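Local structure of TDP-rhamnose 3'-O-methyltransferase (CalS11) (5HOQ) at residues G77-R82 against D189-E194. The protein probably transfers a methyl group to the 3'-hydroxyl of TDP-rhamnose during calicheamicin biosynthesis in Micromonospora echinospora. Numbering follows the deposited sequence.
Sequences GVRFGR and DLDLYE. With SO4 (sulfate ion), chain J.
A salt-bridge network of Arg79 with Asp189 and Asp191 joins two loops at the C-terminal ends of adjacent parallel strands, 72-76 and 183-188, in the Rossmann-like methyltransferase domain. Arg79 grips the Asp189 carboxylate side-on: NE reaches OD2 at 2.9 Å, nearly straight at 176°, while NH2 reaches OD1 at 3.1 Å. Both oxygens lie near the guanidinium plane but are met from above their own carboxylate plane, the two groups turned 47° apart. NH2 also bonds Asp191 OD2 at 3.1 Å, and a water links that oxygen to Arg79 NH1. The bend at chi2 (-65°) takes the Arg79 chain past Asp189, presenting the NE-NH2 edge to its carboxylate. Gly77 packs closely, its O 3.4 Å from Asp189 CB; a side chain there would clash with Asp189 O. A second water, donating to Asp189 OD2, weakly joins Arg82 NH2, which with NH1 also weakly bonds a sulfate, probably from crystallisation. With an alanine at Asp189, both bonds of the side-on grip go and the guanidinium is likely to turn more freely. Arg79 and Arg82 contact S-adenosyl-L-homocysteine in another structure, and Asp216 and Glu217 crowd Asp189, so Arg79 probably offsets clustered negative charge beside the cofactor pocket.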
ATOM      1  N   GLY E  77     -23.648  22.515  23.331  1.00 28.99           N
ATOM      2  CA  GLY E  77     -24.990  22.554  22.777  1.00 28.49           C
ATOM      3  C   GLY E  77     -25.474  21.145  22.518  1.00 30.10           C
ATOM      4  O   GLY E  77     -25.008  20.483  21.594  1.00 31.38           O
ATOM      5  N   VAL E  78     -26.412  20.671  23.336  1.00 27.76           N
ATOM      6  CA  VAL E  78     -26.648  19.241  23.478  1.00 30.45           C
ATOM      7  C   VAL E  78     -28.064  18.819  23.088  1.00 33.28           C
ATOM      8  O   VAL E  78     -28.315  17.610  22.916  1.00 29.49           O
ATOM      9  CB  VAL E  78     -26.300  18.828  24.923  1.00 35.78           C
ATOM     10  CG1 VAL E  78     -24.823  18.589  25.228  1.00 30.72           C
ATOM     11  CG2 VAL E  78     -27.395  18.709  25.939  1.00 29.78           C
ATOM     12  N   ARG E  79     -28.979  19.762  22.877  1.00 30.59           N
ATOM     13  CA  ARG E  79     -30.382  19.469  22.517  1.00 29.47           C
ATOM     14  C   ARG E  79     -30.961  18.547  23.588  1.00 31.82           C
ATOM     15  O   ARG E  79     -30.861  18.858  24.783  1.00 29.41           O
ATOM     16  CB  ARG E  79     -30.455  18.919  21.095  1.00 24.55           C
ATOM     17  CG  ARG E  79     -29.653  19.711  20.052  1.00 39.47           C
ATOM     18  CD  ARG E  79     -30.178  21.128  19.837  1.00 43.81           C
ATOM     19  NE  ARG E  79     -29.256  21.939  19.031  1.00 37.50           N
ATOM     20  CZ  ARG E  79     -29.507  23.187  18.633  1.00 46.89           C
ATOM     21  NH1 ARG E  79     -30.658  23.764  18.961  1.00 41.64           N
ATOM     22  NH2 ARG E  79     -28.616  23.865  17.905  1.00 39.66           N
ATOM     23  N   PHE E  80     -31.585  17.427  23.226  1.00 28.59           N
ATOM     24  CA  PHE E  80     -32.092  16.474  24.211  1.00 32.02           C
ATOM     25  C   PHE E  80     -31.047  15.451  24.652  1.00 30.56           C
ATOM     26  O   PHE E  80     -31.377  14.563  25.445  1.00 31.18           O
ATOM     27  CB  PHE E  80     -33.328  15.736  23.658  1.00 33.55           C
ATOM     28  CG  PHE E  80     -34.558  16.615  23.516  1.00 33.16           C
ATOM     29  CD1 PHE E  80     -35.248  17.057  24.632  1.00 37.77           C
ATOM     30  CD2 PHE E  80     -35.020  16.984  22.265  1.00 36.26           C
ATOM     31  CE1 PHE E  80     -36.382  17.879  24.500  1.00 38.70           C
ATOM     32  CE2 PHE E  80     -36.142  17.789  22.125  1.00 38.86           C
ATOM     33  CZ  PHE E  80     -36.828  18.233  23.241  1.00 33.57           C
ATOM     34  N   GLY E  81     -29.819  15.521  24.144  1.00 25.12           N
ATOM     35  CA  GLY E  81     -28.766  14.613  24.560  1.00 30.10           C
ATOM     36  C   GLY E  81     -28.528  13.420  23.661  1.00 26.15           C
ATOM     37  O   GLY E  81     -27.759  12.529  24.043  1.00 31.79           O
ATOM     38  N   ARG E  82     -29.129  13.396  22.470  1.00 26.58           N
ATOM     39  CA  ARG E  82     -28.933  12.312  21.506  1.00 31.91           C
ATOM     40  C   ARG E  82     -27.455  11.919  21.366  1.00 29.89           C
ATOM     41  O   ARG E  82     -27.110  10.735  21.422  1.00 25.85           O
ATOM     42  CB  ARG E  82     -29.515  12.739  20.148  1.00 33.53           C
ATOM     43  CG  ARG E  82     -29.105  11.860  18.943  1.00 37.15           C
ATOM     44  CD  ARG E  82     -29.603  12.403  17.588  1.00 31.34           C
ATOM     45  NE  ARG E  82     -28.997  13.692  17.226  1.00 36.32           N
ATOM     46  CZ  ARG E  82     -29.175  14.320  16.063  1.00 41.02           C
ATOM     47  NH1 ARG E  82     -29.937  13.804  15.120  1.00 35.74           N
ATOM     48  NH2 ARG E  82     -28.588  15.486  15.832  1.00 34.51           N
ATOM     49  N   ASP E 189     -22.325  22.660  18.579  1.00 26.56           N
ATOM     50  CA  ASP E 189     -23.715  22.822  18.127  1.00 26.89           C
ATOM     51  C   ASP E 189     -24.345  24.021  18.836  1.00 26.47           C
ATOM     52  O   ASP E 189     -25.441  23.948  19.403  1.00 28.02           O
ATOM     53  CB  ASP E 189     -24.513  21.548  18.370  1.00 30.27           C
ATOM     54  CG  ASP E 189     -25.898  21.585  17.729  1.00 34.55           C
ATOM     55  OD1 ASP E 189     -26.128  22.425  16.839  1.00 30.64           O
ATOM     56  OD2 ASP E 189     -26.750  20.758  18.117  1.00 35.42           O
ATOM     57  N   LEU E 190     -23.640  25.153  18.787  1.00 28.88           N
ATOM     58  CA  LEU E 190     -24.012  26.368  19.500  1.00 33.78           C
ATOM     59  C   LEU E 190     -24.723  27.406  18.634  1.00 37.81           C
ATOM     60  O   LEU E 190     -25.262  28.364  19.188  1.00 31.63           O
ATOM     61  CB  LEU E 190     -22.767  27.017  20.123  1.00 30.34           C
ATOM     62  CG  LEU E 190     -22.043  26.244  21.221  1.00 30.56           C
ATOM     63  CD1 LEU E 190     -20.698  26.893  21.502  1.00 32.18           C
ATOM     64  CD2 LEU E 190     -22.892  26.190  22.480  1.00 29.30           C
ATOM     65  N   ASP E 191     -24.692  27.275  17.306  1.00 36.51           N
ATOM     66  CA  ASP E 191     -25.412  28.175  16.400  1.00 30.94           C
ATOM     67  C   ASP E 191     -24.820  29.577  16.279  1.00 36.09           C
ATOM     68  O   ASP E 191     -24.725  30.111  15.167  1.00 37.69           O
ATOM     69  CB  ASP E 191     -26.886  28.307  16.818  1.00 35.38           C
ATOM     70  CG  ASP E 191     -27.671  27.036  16.588  1.00 42.99           C
ATOM     71  OD1 ASP E 191     -27.230  26.179  15.781  1.00 47.09           O
ATOM     72  OD2 ASP E 191     -28.724  26.889  17.234  1.00 45.24           O
ATOM     73  N   LEU E 192     -24.449  30.202  17.393  1.00 35.48           N
ATOM     74  CA  LEU E 192     -24.177  31.634  17.413  1.00 31.64           C
ATOM     75  C   LEU E 192     -22.692  31.966  17.508  1.00 30.58           C
ATOM     76  O   LEU E 192     -21.876  31.211  18.062  1.00 31.06           O
ATOM     77  CB  LEU E 192     -24.909  32.299  18.582  1.00 34.54           C
ATOM     78  CG  LEU E 192     -26.399  31.939  18.653  1.00 42.06           C
ATOM     79  CD1 LEU E 192     -27.036  32.628  19.836  1.00 39.02           C
ATOM     80  CD2 LEU E 192     -27.127  32.310  17.372  1.00 43.39           C
ATOM     81  N   TYR E 193     -22.396  33.173  17.015  1.00 30.05           N
ATOM     82  CA  TYR E 193     -21.039  33.686  16.884  1.00 34.24           C
ATOM     83  C   TYR E 193     -20.329  33.821  18.227  1.00 35.81           C
ATOM     84  O   TYR E 193     -19.212  33.321  18.400  1.00 28.56           O
ATOM     85  CB  TYR E 193     -21.089  35.041  16.189  1.00 28.41           C
ATOM     86  CG  TYR E 193     -19.781  35.771  16.216  1.00 27.74           C
ATOM     87  CD1 TYR E 193     -18.724  35.364  15.418  1.00 32.82           C
ATOM     88  CD2 TYR E 193     -19.605  36.873  17.036  1.00 31.23           C
ATOM     89  CE1 TYR E 193     -17.529  36.034  15.439  1.00 31.30           C
ATOM     90  CE2 TYR E 193     -18.401  37.552  17.069  1.00 29.74           C
ATOM     91  CZ  TYR E 193     -17.371  37.123  16.264  1.00 34.68           C
ATOM     92  OH  TYR E 193     -16.186  37.792  16.267  1.00 31.52           O
ATOM     93  N   GLU E 194     -20.916  34.562  19.161  1.00 31.71           N
ATOM     94  CA  GLU E 194     -20.197  34.855  20.402  1.00 34.97           C
ATOM     95  C   GLU E 194     -19.876  33.608  21.216  1.00 33.46           C
ATOM     96  O   GLU E 194     -18.723  33.469  21.664  1.00 32.91           O
ATOM     97  CB  GLU E 194     -20.996  35.856  21.246  1.00 46.87           C
ATOM     98  CG  GLU E 194     -21.049  37.268  20.673  1.00 55.55           C
ATOM     99  CD  GLU E 194     -19.683  37.968  20.610  1.00 58.74           C
ATOM    100  OE1 GLU E 194     -18.721  37.510  21.268  1.00 56.80           O
ATOM    101  OE2 GLU E 194     -19.574  38.993  19.897  1.00 56.31           O
TER
HETATM  102  S   SO4 J 301     -31.002  16.774  13.055  1.00 66.09           S
HETATM  103  O1  SO4 J 301     -31.727  15.599  13.509  1.00 68.97           O
HETATM  104  O2  SO4 J 301     -29.607  16.400  12.825  1.00 79.85           O
HETATM  105  O3  SO4 J 301     -31.569  17.275  11.808  1.00 71.39           O
HETATM  106  O4  SO4 J 301     -31.088  17.804  14.081  1.00 81.57           O
HETATM  107  O   HOH W   1     -31.240  26.024  17.287  1.00 57.01           O
HETATM  108  O   HOH W   2     -26.965  18.146  16.626  1.00 56.11           O